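Local coordinates for protein angel homolog 2 (Homo sapiens, PDB 6RW0) that removes 2',3'-cyclic phosphates as a phosphatase of the CCR4 deadenylase family and probably binds the 3' untranslated regions of messenger RNAs, at residues S219-K224 and C229-C234; N88-I93 and E120-H125; I163-R168 and K206-A211; G14-N19 and W404-L409; V339-F344 and I349-T354. All coordinates share one frame; numbering follows the deposited sequence. Where two conformers were deposited one is given.

Contact 1 (S219-K224 and C229-C234). With K (potassium ion), chain C.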
# COMPACT_ATOMS: atom_id res chain seq x y z
N SER A 219 8.33 -11.01 -11.59
CA SER A 219 8.54 -12.45 -11.70
C SER A 219 7.23 -13.21 -11.53
O SER A 219 6.97 -14.18 -12.27
CB SER A 219 9.56 -12.89 -10.66
OG SER A 219 9.89 -14.24 -10.88
N VAL A 220 6.40 -12.81 -10.56
CA VAL A 220 5.19 -13.57 -10.26
C VAL A 220 4.13 -13.38 -11.34
O VAL A 220 3.43 -14.33 -11.70
CB VAL A 220 4.67 -13.15 -8.87
CG1 VAL A 220 3.31 -13.78 -8.60
CG2 VAL A 220 5.67 -13.52 -7.80
N ALA A 221 3.98 -12.15 -11.86
CA ALA A 221 2.93 -11.84 -12.83
C ALA A 221 3.30 -12.22 -14.26
O ALA A 221 2.44 -12.16 -15.15
CB ALA A 221 2.58 -10.35 -12.80
N HIS A 222 4.53 -12.62 -14.51
CA HIS A 222 4.93 -13.04 -15.85
C HIS A 222 4.14 -14.25 -16.31
O HIS A 222 3.97 -15.23 -15.58
CB HIS A 222 6.43 -13.34 -15.81
CG HIS A 222 6.98 -13.91 -17.08
ND1 HIS A 222 7.33 -15.23 -17.21
CD2 HIS A 222 7.28 -13.32 -18.26
CE1 HIS A 222 7.80 -15.44 -18.43
NE2 HIS A 222 7.79 -14.30 -19.08
N GLN A 223 3.67 -14.19 -17.56
CA GLN A 223 2.88 -15.23 -18.19
C GLN A 223 3.67 -15.90 -19.31
O GLN A 223 4.64 -15.36 -19.83
CB GLN A 223 1.61 -14.65 -18.80
CG GLN A 223 0.63 -14.07 -17.79
CD GLN A 223 -0.58 -13.44 -18.44
OE1 GLN A 223 -0.46 -12.69 -19.41
NE2 GLN A 223 -1.74 -13.76 -17.93
N LYS A 224 3.18 -17.08 -19.71
CA LYS A 224 3.86 -17.87 -20.73
C LYS A 224 3.92 -17.15 -22.06
O LYS A 224 4.80 -17.44 -22.88
CB LYS A 224 3.13 -19.20 -20.92
CG LYS A 224 3.18 -20.14 -19.72
CD LYS A 224 2.24 -21.33 -19.93
CE LYS A 224 2.47 -22.44 -18.91
NZ LYS A 224 1.22 -23.19 -18.59
N CYS A 229 0.14 -10.74 -16.25
CA CYS A 229 -1.26 -10.89 -15.89
C CYS A 229 -1.71 -9.61 -15.20
O CYS A 229 -0.88 -8.76 -14.85
CB CYS A 229 -1.45 -12.09 -14.97
SG CYS A 229 -0.78 -11.88 -13.32
N PRO A 230 -3.01 -9.42 -15.01
CA PRO A 230 -3.47 -8.20 -14.31
C PRO A 230 -2.86 -8.10 -12.93
O PRO A 230 -2.73 -9.10 -12.22
CB PRO A 230 -4.99 -8.38 -14.24
CG PRO A 230 -5.33 -9.26 -15.41
CD PRO A 230 -4.14 -10.22 -15.50
N ILE A 231 -2.49 -6.87 -12.55
CA ILE A 231 -1.85 -6.56 -11.28
C ILE A 231 -2.70 -5.56 -10.52
O ILE A 231 -3.17 -4.57 -11.09
CB ILE A 231 -0.45 -5.95 -11.51
CG1 ILE A 231 0.46 -7.00 -12.14
CG2 ILE A 231 0.16 -5.41 -10.22
CD1 ILE A 231 1.57 -6.41 -12.95
N VAL A 232 -2.89 -5.81 -9.23
CA VAL A 232 -3.38 -4.82 -8.29
C VAL A 232 -2.32 -4.70 -7.21
O VAL A 232 -1.98 -5.69 -6.56
CB VAL A 232 -4.74 -5.23 -7.69
CG1 VAL A 232 -5.21 -4.13 -6.74
CG2 VAL A 232 -5.76 -5.44 -8.78
N MET A 233 -1.78 -3.49 -7.04
CA MET A 233 -0.70 -3.22 -6.10
C MET A 233 -1.19 -2.19 -5.10
O MET A 233 -1.42 -1.02 -5.46
CB MET A 233 0.57 -2.74 -6.81
CG MET A 233 1.70 -2.41 -5.85
SD MET A 233 3.25 -1.93 -6.66
CE MET A 233 2.87 -0.27 -7.22
N CYS A 234 -1.37 -2.62 -3.85
CA CYS A 234 -1.90 -1.80 -2.78
C CYS A 234 -0.83 -1.49 -1.76
O CYS A 234 0.17 -2.20 -1.63
CB CYS A 234 -2.99 -2.56 -2.02
SG CYS A 234 -4.42 -3.01 -2.99
K K C . 8.96 -15.63 -13.33
O HOH W 1 7.52 -17.09 -15.10
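The carboxamide of Q223 lies along the backbone of C229, its NE2 3.4 Å from C229 CB and its CD nearly as close to C229 CA. With CG set opposite the carbonyl carbon (chi1 -65°) and chi2 extended, the Q223 chain runs out alongside C229. C229 turns its sulfur the other way, to A221: SG meets A221 CB at 3.7 Å, and the same methyl touches I231 CG1 at 4.0 Å. One backbone bond fixes this arrangement, C229 N to A221 O at 2.9 Å, close to straight with 167° at the hydrogen. Cutting Q223 back to an alanine is likely to leave C229 CB and its backbone without this cover, opening a gap beside that bond. Just upstream, S219 O and OG bind a potassium ion, which a water links to H222 ND1. The turn joins helix 203-220 to strand 231-236 in a beta-alpha-beta unit, with C190 of strand 189-195 packed against A221, C229 and I231.

Contact 2 (N88-I93 and E120-H125)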
# COMPACT_ATOMS: atom_id res chain seq x y z
N ASN A 88 -14.63 -2.06 15.79
CA ASN A 88 -14.96 -1.10 14.74
C ASN A 88 -14.32 -1.48 13.41
O ASN A 88 -14.96 -1.40 12.36
CB ASN A 88 -14.48 0.29 15.16
CG ASN A 88 -15.50 1.05 15.97
OD1 ASN A 88 -16.65 0.63 16.12
ND2 ASN A 88 -15.09 2.19 16.50
N ILE A 89 -13.05 -1.88 13.44
CA ILE A 89 -12.35 -2.26 12.22
C ILE A 89 -13.00 -3.48 11.58
O ILE A 89 -13.23 -3.52 10.37
CB ILE A 89 -10.86 -2.50 12.53
CG1 ILE A 89 -10.17 -1.18 12.88
CG2 ILE A 89 -10.17 -3.18 11.36
CD1 ILE A 89 -8.89 -1.33 13.68
N LEU A 90 -13.33 -4.48 12.40
CA LEU A 90 -13.97 -5.68 11.87
C LEU A 90 -15.34 -5.35 11.29
O LEU A 90 -15.72 -5.87 10.23
CB LEU A 90 -14.08 -6.73 12.97
CG LEU A 90 -14.75 -8.05 12.59
CD1 LEU A 90 -13.92 -8.74 11.52
CD2 LEU A 90 -14.95 -8.93 13.82
N LYS A 91 -16.10 -4.46 11.95
CA LYS A 91 -17.41 -4.07 11.45
C LYS A 91 -17.29 -3.39 10.09
O LYS A 91 -18.12 -3.63 9.20
CB LYS A 91 -18.07 -3.14 12.46
CG LYS A 91 -19.43 -2.62 12.06
CD LYS A 91 -20.02 -1.77 13.19
CE LYS A 91 -21.40 -1.25 12.83
NZ LYS A 91 -21.92 -0.30 13.85
N GLU A 92 -16.28 -2.54 9.91
CA GLU A 92 -16.05 -1.91 8.61
C GLU A 92 -15.74 -2.94 7.55
O GLU A 92 -16.23 -2.87 6.42
CB GLU A 92 -14.84 -0.99 8.68
CG GLU A 92 -14.99 0.35 9.24
CD GLU A 92 -13.67 1.09 9.10
OE1 GLU A 92 -12.73 0.78 9.87
OE2 GLU A 92 -13.58 1.96 8.21
N ILE A 93 -14.83 -3.88 7.86
CA ILE A 93 -14.47 -4.91 6.89
C ILE A 93 -15.69 -5.72 6.51
O ILE A 93 -15.92 -6.02 5.33
CB ILE A 93 -13.32 -5.78 7.45
CG1 ILE A 93 -12.04 -4.94 7.55
CG2 ILE A 93 -13.14 -7.00 6.58
CD1 ILE A 93 -10.87 -5.65 8.25
N GLU A 120 -11.28 -15.31 8.82
CA GLU A 120 -11.60 -16.68 8.31
C GLU A 120 -13.12 -17.07 8.47
O GLU A 120 -13.91 -17.62 7.57
CB GLU A 120 -10.70 -17.74 8.94
CG GLU A 120 -9.22 -17.57 8.59
CD GLU A 120 -8.65 -18.29 7.37
OE1 GLU A 120 -9.06 -19.43 7.12
OE2 GLU A 120 -7.77 -17.71 6.70
N SER A 121 -13.70 -16.52 9.55
CA SER A 121 -15.12 -16.77 9.78
C SER A 121 -15.98 -16.07 8.73
O SER A 121 -17.09 -16.53 8.45
CB SER A 121 -15.53 -16.34 11.19
OG SER A 121 -15.61 -14.94 11.32
N LEU A 122 -15.48 -14.98 8.14
CA LEU A 122 -16.19 -14.25 7.10
C LEU A 122 -15.95 -14.83 5.71
O LEU A 122 -16.49 -14.29 4.73
CB LEU A 122 -15.76 -12.77 7.10
CG LEU A 122 -16.08 -11.93 8.34
CD1 LEU A 122 -15.51 -10.53 8.23
CD2 LEU A 122 -17.59 -11.90 8.56
N GLY A 123 -15.17 -15.89 5.56
CA GLY A 123 -14.96 -16.54 4.26
C GLY A 123 -13.65 -16.17 3.61
O GLY A 123 -13.51 -16.45 2.46
N TYR A 124 -12.73 -15.56 4.33
CA TYR A 124 -11.44 -15.16 3.74
C TYR A 124 -10.36 -16.19 4.03
O TYR A 124 -10.34 -16.73 5.10
CB TYR A 124 -10.91 -13.86 4.35
CG TYR A 124 -11.69 -12.64 3.97
CD1 TYR A 124 -11.50 -12.02 2.75
CD2 TYR A 124 -12.64 -12.12 4.82
CE1 TYR A 124 -12.23 -10.92 2.39
CE2 TYR A 124 -13.38 -11.01 4.47
CZ TYR A 124 -13.16 -10.40 3.25
OH TYR A 124 -13.88 -9.32 2.89
N HIS A 125 -9.51 -16.44 3.06
CA HIS A 125 -8.23 -17.14 3.28
C HIS A 125 -7.22 -16.02 3.53
O HIS A 125 -7.17 -15.15 2.73
CB HIS A 125 -7.84 -17.94 2.06
CG HIS A 125 -6.52 -18.55 2.29
ND1 HIS A 125 -6.35 -19.57 3.14
CD2 HIS A 125 -5.29 -18.17 1.92
CE1 HIS A 125 -5.10 -19.86 3.23
NE2 HIS A 125 -4.47 -19.06 2.47
O HOH W 2 -15.94 -8.69 4.66
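Helix 82-96 packs here against the turn that leads from helix 108-121 into strand 124-130, and L90 and L122 make the apolar touch between them. Their CD1 methyls approach to 4.1 Å, the two side chains lying at a slant to one another. L90 gets there by placing CG trans to its backbone N (chi1 179°), which carries the branch across to the turn although its CB does not face it. L122 instead points its CB at the helix. One turn further along, I93 brings CG2 to within 4.4 Å of Y124 OH, a loose approach in keeping with the modest 121 Å² buried in all.

The polar link is indirect. A water in the plane of the Y124 ring, at its edge, donates to Y124 OH and to I93 O, each at 2.8 Å, so it ties the phenol to a helix carbonyl. The same hydroxyl is hydrogen-bonded to A98 O, while K144 makes a cation-pi contact with the ring. L101 of strand 100-107 touches both I93 and Y124, and L119 adds to the packing on I93.

The turn itself is a Schellman motif: G123 has a positive phi of 101°, and its N bonds E120 O at 2.9 Å. This is a helix C-terminus closed by glycine, from which the chain passes directly into an edge strand of the sheet.

Contact 3 (I163-R168 and K206-A211)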
# COMPACT_ATOMS: atom_id res chain seq x y z
N ILE A 163 23.74 -5.98 2.63
CA ILE A 163 23.68 -4.71 1.91
C ILE A 163 23.39 -3.62 2.93
O ILE A 163 22.27 -3.52 3.44
CB ILE A 163 22.60 -4.74 0.81
CG1 ILE A 163 22.95 -5.85 -0.18
CG2 ILE A 163 22.49 -3.39 0.13
CD1 ILE A 163 21.87 -6.14 -1.17
N SER A 164 24.40 -2.80 3.23
CA SER A 164 24.24 -1.83 4.32
C SER A 164 23.08 -0.88 4.09
O SER A 164 22.42 -0.46 5.04
CB SER A 164 25.54 -1.06 4.52
OG SER A 164 26.53 -1.92 5.06
N LEU A 165 22.79 -0.54 2.83
CA LEU A 165 21.68 0.36 2.54
C LEU A 165 20.37 -0.17 3.11
O LEU A 165 19.54 0.60 3.60
CB LEU A 165 21.55 0.49 1.02
CG LEU A 165 20.32 1.20 0.48
CD1 LEU A 165 20.32 2.66 0.90
CD2 LEU A 165 20.23 1.12 -1.04
N LEU A 166 20.15 -1.47 3.00
CA LEU A 166 18.85 -2.08 3.25
C LEU A 166 18.78 -2.63 4.67
O LEU A 166 18.60 -3.82 4.92
CB LEU A 166 18.58 -3.16 2.21
CG LEU A 166 18.26 -2.59 0.83
CD1 LEU A 166 18.30 -3.69 -0.22
CD2 LEU A 166 16.91 -1.87 0.79
N ASP A 167 18.89 -1.70 5.63
CA ASP A 167 18.95 -2.06 7.04
C ASP A 167 17.62 -1.91 7.76
O ASP A 167 17.58 -1.99 8.99
CB ASP A 167 20.04 -1.23 7.75
CG ASP A 167 19.79 0.27 7.69
OD1 ASP A 167 18.72 0.71 7.26
OD2 ASP A 167 20.71 1.03 8.09
N ARG A 168 16.52 -1.75 7.03
CA ARG A 168 15.20 -1.54 7.63
C ARG A 168 14.32 -2.78 7.47
O ARG A 168 14.48 -3.56 6.53
CB ARG A 168 14.54 -0.31 7.00
CG ARG A 168 15.35 0.99 7.16
CD ARG A 168 15.64 1.27 8.61
NE ARG A 168 15.57 2.68 9.00
CZ ARG A 168 16.55 3.56 8.80
NH1 ARG A 168 17.67 3.18 8.18
NH2 ARG A 168 16.43 4.81 9.21
N LYS A 206 13.54 4.02 0.37
CA LYS A 206 12.18 3.87 -0.15
C LYS A 206 12.18 3.38 -1.59
O LYS A 206 11.40 2.48 -1.94
CB LYS A 206 11.43 5.19 -0.09
CG LYS A 206 10.79 5.55 1.21
CD LYS A 206 9.67 6.54 0.87
CE LYS A 206 8.71 6.70 2.01
NZ LYS A 206 9.26 7.45 3.14
N LEU A 207 12.96 4.03 -2.47
CA LEU A 207 12.98 3.63 -3.87
C LEU A 207 13.51 2.22 -4.04
O LEU A 207 13.05 1.48 -4.92
CB LEU A 207 13.81 4.60 -4.71
CG LEU A 207 13.06 5.89 -5.05
CD1 LEU A 207 14.03 6.90 -5.63
CD2 LEU A 207 11.91 5.64 -6.01
N THR A 208 14.48 1.82 -3.22
CA THR A 208 15.03 0.48 -3.34
C THR A 208 14.02 -0.56 -2.86
O THR A 208 13.88 -1.62 -3.48
CB THR A 208 16.35 0.38 -2.57
OG1 THR A 208 17.26 1.39 -3.03
CG2 THR A 208 17.03 -0.96 -2.79
N GLN A 209 13.32 -0.28 -1.76
CA GLN A 209 12.23 -1.16 -1.32
C GLN A 209 11.17 -1.30 -2.40
O GLN A 209 10.73 -2.40 -2.72
CB GLN A 209 11.62 -0.62 -0.03
CG GLN A 209 12.57 -0.66 1.16
CD GLN A 209 11.92 -0.27 2.47
OE1 GLN A 209 10.86 0.36 2.50
NE2 GLN A 209 12.56 -0.63 3.58
N LEU A 210 10.76 -0.18 -2.99
CA LEU A 210 9.80 -0.25 -4.09
C LEU A 210 10.32 -1.10 -5.23
O LEU A 210 9.59 -1.94 -5.79
CB LEU A 210 9.46 1.16 -4.56
CG LEU A 210 8.54 1.24 -5.78
CD1 LEU A 210 7.17 0.67 -5.44
CD2 LEU A 210 8.42 2.67 -6.27
N ALA A 211 11.59 -0.92 -5.62
CA ALA A 211 12.16 -1.72 -6.70
C ALA A 211 12.11 -3.20 -6.36
O ALA A 211 11.87 -4.04 -7.24
CB ALA A 211 13.61 -1.28 -6.95
O HOH W 3 15.23 -2.31 4.13
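T208 meets two leucines of the loop between strands 148-157 and 171-179, where L166 centres an inverse gamma turn. Its methyl CG2 sits 3.7 Å from L166 CD2 and 4.0 Å from L166 CD1, lodged against the fork of that leucine. L165 approaches T208 tip to tip, CD2 to OG1 at 3.6 Å. The threonine rotation sorts these partners: chi1 of -55° sets CG2 trans to the backbone N, and OG1 bonds back to D204 O. R168 CB lies 4.0 Å from Q209 NE2, and a water accepts from that NE2 at 3.2 Å while donating to R168 O at 2.8 Å.

In the next shell, L197 N and N170 OD1 hold the two ends of the Q209 amide, fixing its rotation. The bent R168 chain leads its guanidinium back to D167, where NH1 and OD1 form a 2.8 Å salt bridge. The loop thus meets helix 203-220 through methyl packing and a water bridge, while its salt bridge takes no part in bonding to the helix.

Contact 4 (G14-N19 and W404-L409)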
# COMPACT_ATOMS: atom_id res chain seq x y z
N GLY A 14 -21.85 20.91 3.69
CA GLY A 14 -21.25 20.40 4.90
C GLY A 14 -21.32 18.90 5.12
O GLY A 14 -20.77 18.43 6.12
N VAL A 15 -21.96 18.15 4.23
CA VAL A 15 -22.12 16.70 4.41
C VAL A 15 -20.78 16.01 4.30
O VAL A 15 -20.00 16.26 3.37
CB VAL A 15 -23.13 16.15 3.39
CG1 VAL A 15 -23.01 14.63 3.25
CG2 VAL A 15 -24.56 16.53 3.78
N ILE A 16 -20.47 15.12 5.26
CA ILE A 16 -19.21 14.34 5.27
C ILE A 16 -19.62 12.90 5.00
O ILE A 16 -20.13 12.27 5.90
CB ILE A 16 -18.46 14.48 6.59
CG1 ILE A 16 -18.17 15.94 6.90
CG2 ILE A 16 -17.18 13.65 6.55
CD1 ILE A 16 -17.50 16.16 8.21
N LYS A 17 -19.45 12.43 3.78
CA LYS A 17 -19.90 11.07 3.42
C LYS A 17 -18.89 10.44 2.47
O LYS A 17 -18.34 11.16 1.66
CB LYS A 17 -21.28 11.13 2.76
CG LYS A 17 -21.86 9.78 2.36
CD LYS A 17 -23.33 9.74 2.03
CE LYS A 17 -23.78 8.33 1.74
NZ LYS A 17 -25.22 8.26 1.38
N ARG A 18 -18.71 9.13 2.56
CA ARG A 18 -17.91 8.38 1.59
C ARG A 18 -18.93 7.74 0.65
O ARG A 18 -19.74 6.97 1.13
CB ARG A 18 -17.02 7.37 2.31
CG ARG A 18 -16.02 8.06 3.23
CD ARG A 18 -14.89 7.13 3.62
NE ARG A 18 -14.09 6.83 2.46
CZ ARG A 18 -13.14 5.92 2.41
NH1 ARG A 18 -12.82 5.25 3.50
NH2 ARG A 18 -12.53 5.68 1.27
N ASN A 19 -18.87 8.04 -0.62
CA ASN A 19 -19.84 7.58 -1.63
C ASN A 19 -19.21 6.61 -2.61
O ASN A 19 -18.05 6.73 -2.84
CB ASN A 19 -20.31 8.75 -2.50
CG ASN A 19 -20.63 10.00 -1.71
OD1 ASN A 19 -19.87 10.95 -1.69
ND2 ASN A 19 -21.75 9.97 -1.05
N TRP A 404 -10.84 16.70 10.39
CA TRP A 404 -10.80 17.46 11.64
C TRP A 404 -12.19 17.83 12.14
O TRP A 404 -12.37 18.05 13.35
CB TRP A 404 -9.85 18.67 11.56
CG TRP A 404 -8.43 18.20 11.66
CD1 TRP A 404 -7.46 18.27 10.70
CD2 TRP A 404 -7.83 17.51 12.77
NE1 TRP A 404 -6.30 17.68 11.14
CE2 TRP A 404 -6.50 17.21 12.42
CE3 TRP A 404 -8.29 17.14 14.04
CZ2 TRP A 404 -5.62 16.55 13.28
CZ3 TRP A 404 -7.42 16.47 14.90
CH2 TRP A 404 -6.10 16.19 14.51
N THR A 405 -13.19 17.88 11.26
CA THR A 405 -14.57 18.09 11.71
C THR A 405 -15.02 16.96 12.62
O THR A 405 -15.83 17.19 13.53
CB THR A 405 -15.51 18.22 10.51
OG1 THR A 405 -15.15 19.38 9.76
CG2 THR A 405 -16.96 18.36 10.97
N VAL A 406 -14.51 15.75 12.40
CA VAL A 406 -14.77 14.61 13.28
C VAL A 406 -13.65 14.42 14.29
O VAL A 406 -13.50 13.34 14.88
CB VAL A 406 -15.08 13.33 12.48
CG1 VAL A 406 -16.31 13.55 11.62
CG2 VAL A 406 -13.92 12.87 11.59
N ASN A 407 -12.87 15.48 14.52
CA ASN A 407 -11.82 15.53 15.54
C ASN A 407 -10.67 14.57 15.27
O ASN A 407 -9.99 14.13 16.20
CB ASN A 407 -12.38 15.40 16.97
CG ASN A 407 -13.29 16.55 17.33
OD1 ASN A 407 -13.33 17.56 16.63
ND2 ASN A 407 -14.01 16.42 18.43
N GLY A 408 -10.40 14.31 13.99
CA GLY A 408 -9.24 13.56 13.57
C GLY A 408 -9.43 12.07 13.69
O GLY A 408 -10.51 11.55 13.98
N LEU A 409 -8.32 11.38 13.40
CA LEU A 409 -8.30 9.90 13.35
C LEU A 409 -7.25 9.36 14.34
O LEU A 409 -6.28 10.05 14.55
CB LEU A 409 -7.94 9.44 11.95
CG LEU A 409 -8.99 9.68 10.88
CD1 LEU A 409 -8.53 9.10 9.56
CD2 LEU A 409 -10.32 9.09 11.30
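A chi1 of -57° puts I16 CG1 trans to the carbonyl carbon, and a chi2 of 177° stretches the chain so that CD1 reaches the end of helix 400-405. T405 presents its methyl in turn, because chi1 of -64° places CG2 trans to the backbone N. The two methyls, I16 CD1 and T405 CG2, come to 3.6 Å, with T405 CB only slightly farther from CD1. V406 CG1 borders the same methyl more loosely, 4.5 Å from I16 CD1. T405 OG1 is engaged within its own helix, bonding Q401 O, so the approach to I16 is made by carbon. D402 also touches I16, and R18 farther on ties the N-terminal segment to the backbone at the end of strand 390-395 and at P420.

The contact is small, 97 Å² in all, and lies at the surface. Its receiving side is a helix end closed by a Schellman motif: N407 takes a positive phi, N407 N bonds W404 O at 2.9 Å, and G408 N bonds L403 O.

Contact 5 (V339-F344 and I349-T354)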
# COMPACT_ATOMS: atom_id res chain seq x y z
N VAL A 339 -6.29 4.17 -8.56
CA VAL A 339 -7.74 4.20 -8.40
C VAL A 339 -8.22 5.62 -8.14
O VAL A 339 -9.21 6.08 -8.73
CB VAL A 339 -8.19 3.24 -7.28
CG1 VAL A 339 -9.64 3.54 -6.86
CG2 VAL A 339 -8.05 1.81 -7.76
N TYR A 340 -7.56 6.33 -7.23
CA TYR A 340 -7.95 7.67 -6.83
C TYR A 340 -7.17 8.73 -7.59
O TYR A 340 -6.03 8.52 -8.01
CB TYR A 340 -7.74 7.82 -5.34
CG TYR A 340 -8.68 6.94 -4.54
CD1 TYR A 340 -9.96 7.36 -4.25
CD2 TYR A 340 -8.30 5.68 -4.11
CE1 TYR A 340 -10.82 6.57 -3.51
CE2 TYR A 340 -9.16 4.88 -3.39
CZ TYR A 340 -10.42 5.33 -3.09
OH TYR A 340 -11.26 4.52 -2.35
N SER A 341 -7.83 9.88 -7.80
CA SER A 341 -7.24 10.99 -8.54
C SER A 341 -6.62 12.05 -7.65
O SER A 341 -5.95 12.96 -8.16
CB SER A 341 -8.30 11.63 -9.45
OG SER A 341 -9.29 12.26 -8.66
N HIS A 342 -6.79 11.97 -6.33
CA HIS A 342 -6.04 12.68 -5.31
C HIS A 342 -6.51 14.11 -5.05
O HIS A 342 -6.07 14.71 -4.08
CB HIS A 342 -4.51 12.68 -5.57
CG HIS A 342 -3.99 11.34 -5.97
ND1 HIS A 342 -4.20 10.21 -5.20
CD2 HIS A 342 -3.31 10.93 -7.06
CE1 HIS A 342 -3.65 9.17 -5.81
NE2 HIS A 342 -3.12 9.58 -6.95
N TYR A 343 -7.42 14.66 -5.86
CA TYR A 343 -7.93 16.01 -5.67
C TYR A 343 -9.41 15.99 -6.01
O TYR A 343 -9.82 15.29 -6.93
CB TYR A 343 -7.18 17.01 -6.58
CG TYR A 343 -5.68 16.97 -6.37
CD1 TYR A 343 -5.09 17.69 -5.35
CD2 TYR A 343 -4.87 16.17 -7.16
CE1 TYR A 343 -3.72 17.64 -5.13
CE2 TYR A 343 -3.49 16.10 -6.95
CZ TYR A 343 -2.93 16.84 -5.93
OH TYR A 343 -1.57 16.79 -5.71
N PHE A 344 -10.21 16.73 -5.25
CA PHE A 344 -11.63 16.79 -5.58
C PHE A 344 -11.84 17.70 -6.78
O PHE A 344 -11.30 18.81 -6.81
CB PHE A 344 -12.46 17.21 -4.37
CG PHE A 344 -12.46 16.16 -3.29
CD1 PHE A 344 -13.35 15.09 -3.33
CD2 PHE A 344 -11.52 16.20 -2.28
CE1 PHE A 344 -13.31 14.11 -2.35
CE2 PHE A 344 -11.49 15.22 -1.30
CZ PHE A 344 -12.38 14.17 -1.34
N ILE A 349 -9.27 20.64 -3.82
CA ILE A 349 -8.79 20.32 -2.47
C ILE A 349 -8.24 18.90 -2.47
O ILE A 349 -8.86 18.00 -3.07
CB ILE A 349 -9.93 20.47 -1.46
CG1 ILE A 349 -10.42 21.92 -1.45
CG2 ILE A 349 -9.47 20.03 -0.07
CD1 ILE A 349 -11.71 22.10 -0.70
N PRO A 350 -7.12 18.65 -1.80
CA PRO A 350 -6.55 17.29 -1.80
C PRO A 350 -7.36 16.29 -1.01
O PRO A 350 -7.91 16.60 0.06
CB PRO A 350 -5.17 17.47 -1.15
CG PRO A 350 -4.91 18.92 -1.13
CD PRO A 350 -6.21 19.63 -1.19
N GLU A 351 -7.41 15.08 -1.54
CA GLU A 351 -7.81 13.91 -0.78
C GLU A 351 -6.72 13.56 0.23
O GLU A 351 -5.52 13.70 -0.05
CB GLU A 351 -7.94 12.72 -1.72
CG GLU A 351 -9.09 12.79 -2.69
CD GLU A 351 -9.11 11.68 -3.74
OE1 GLU A 351 -8.11 10.94 -3.90
OE2 GLU A 351 -10.14 11.57 -4.44
N VAL A 352 -7.14 13.05 1.39
CA VAL A 352 -6.20 12.51 2.37
C VAL A 352 -6.61 11.08 2.69
O VAL A 352 -7.78 10.70 2.54
CB VAL A 352 -6.07 13.35 3.66
CG1 VAL A 352 -5.66 14.78 3.32
CG2 VAL A 352 -7.35 13.31 4.47
N THR A 353 -5.63 10.28 3.09
CA THR A 353 -5.86 8.90 3.54
C THR A 353 -5.41 8.67 4.98
O THR A 353 -5.62 7.58 5.51
CB THR A 353 -5.18 7.87 2.62
OG1 THR A 353 -3.75 7.96 2.70
CG2 THR A 353 -5.61 8.07 1.18
N THR A 354 -4.79 9.67 5.63
CA THR A 354 -4.34 9.57 7.02
C THR A 354 -4.47 10.95 7.64
O THR A 354 -4.34 11.96 6.95
CB THR A 354 -2.90 9.02 7.07
OG1 THR A 354 -2.53 8.74 8.42
CG2 THR A 354 -1.90 10.01 6.50
O HOH W 4 -10.40 10.23 -6.65
O HOH W 5 -5.76 9.94 -2.82
O HOH W 6 -3.84 14.22 -2.26
O HOH W 7 -11.79 13.22 -5.95
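E351 runs across the backbone of H342, and F344 and Y340 join the contact along the way. Its CB lies 3.6 Å from H342 O. CG then passes over one face of the F344 ring, a CH-pi contact 4.1 Å from the ring centroid and 29° off the normal. The chain is extended beyond CG (chi2 173°), which lays the carboxylate against the H342 amide: OE1 takes a weak, bent bond from H342 N at 3.0 Å, and it also faces Y340 CB. Waters hold both oxygens. One donates to OE1 and joins it to H342 ND1; two donate to OE2, linking it to S341 N and to Y343 O.

Both segments belong to the one loop between strands 336-338 and 354-356, pinched together by a single beta bridge, Y343 with P350. Flanking it, E351 N bonds H342 O at 2.9 Å, and F344 N bonds I349 O at 2.9 Å and 169°. H342 NE2 is held by Y246 OH, and Y340 OH by L395 O and L422 N.

A leucine at E351 would probably take this acceptor from the H342 amide and from three waters, leaving the backbone bonds to tie the loop without these side-chain links. The carboxylate is thus held mainly by three waters and by one weak amide bond, with a histidine close enough that its charge, if present, might steady the anion.

Contact 4 ties the N-terminal 14-19 segment to helix 400-405, closing a loop within which the other four lie, in the order contact 2, contact 3, contact 1, contact 5. Contacts 1 and 3 share helix 203-220, with centres 22 Å apart: the loop 163-168 packs near its start, and the turn into strand 231-236 leaves its end. Contacts 4 and 5 are nearest neighbours, centres 14 Å apart, and touch where R18 NH2 lies 4.0 Å from Y340 OH. Contacts 2 and 3 stand on opposite sides of the chain centre, 33 Å between centres. The set samples both mixed sheets and their flanking helices, in an endonuclease/exonuclease/phosphatase fold with the N-terminal segment laid against its surface.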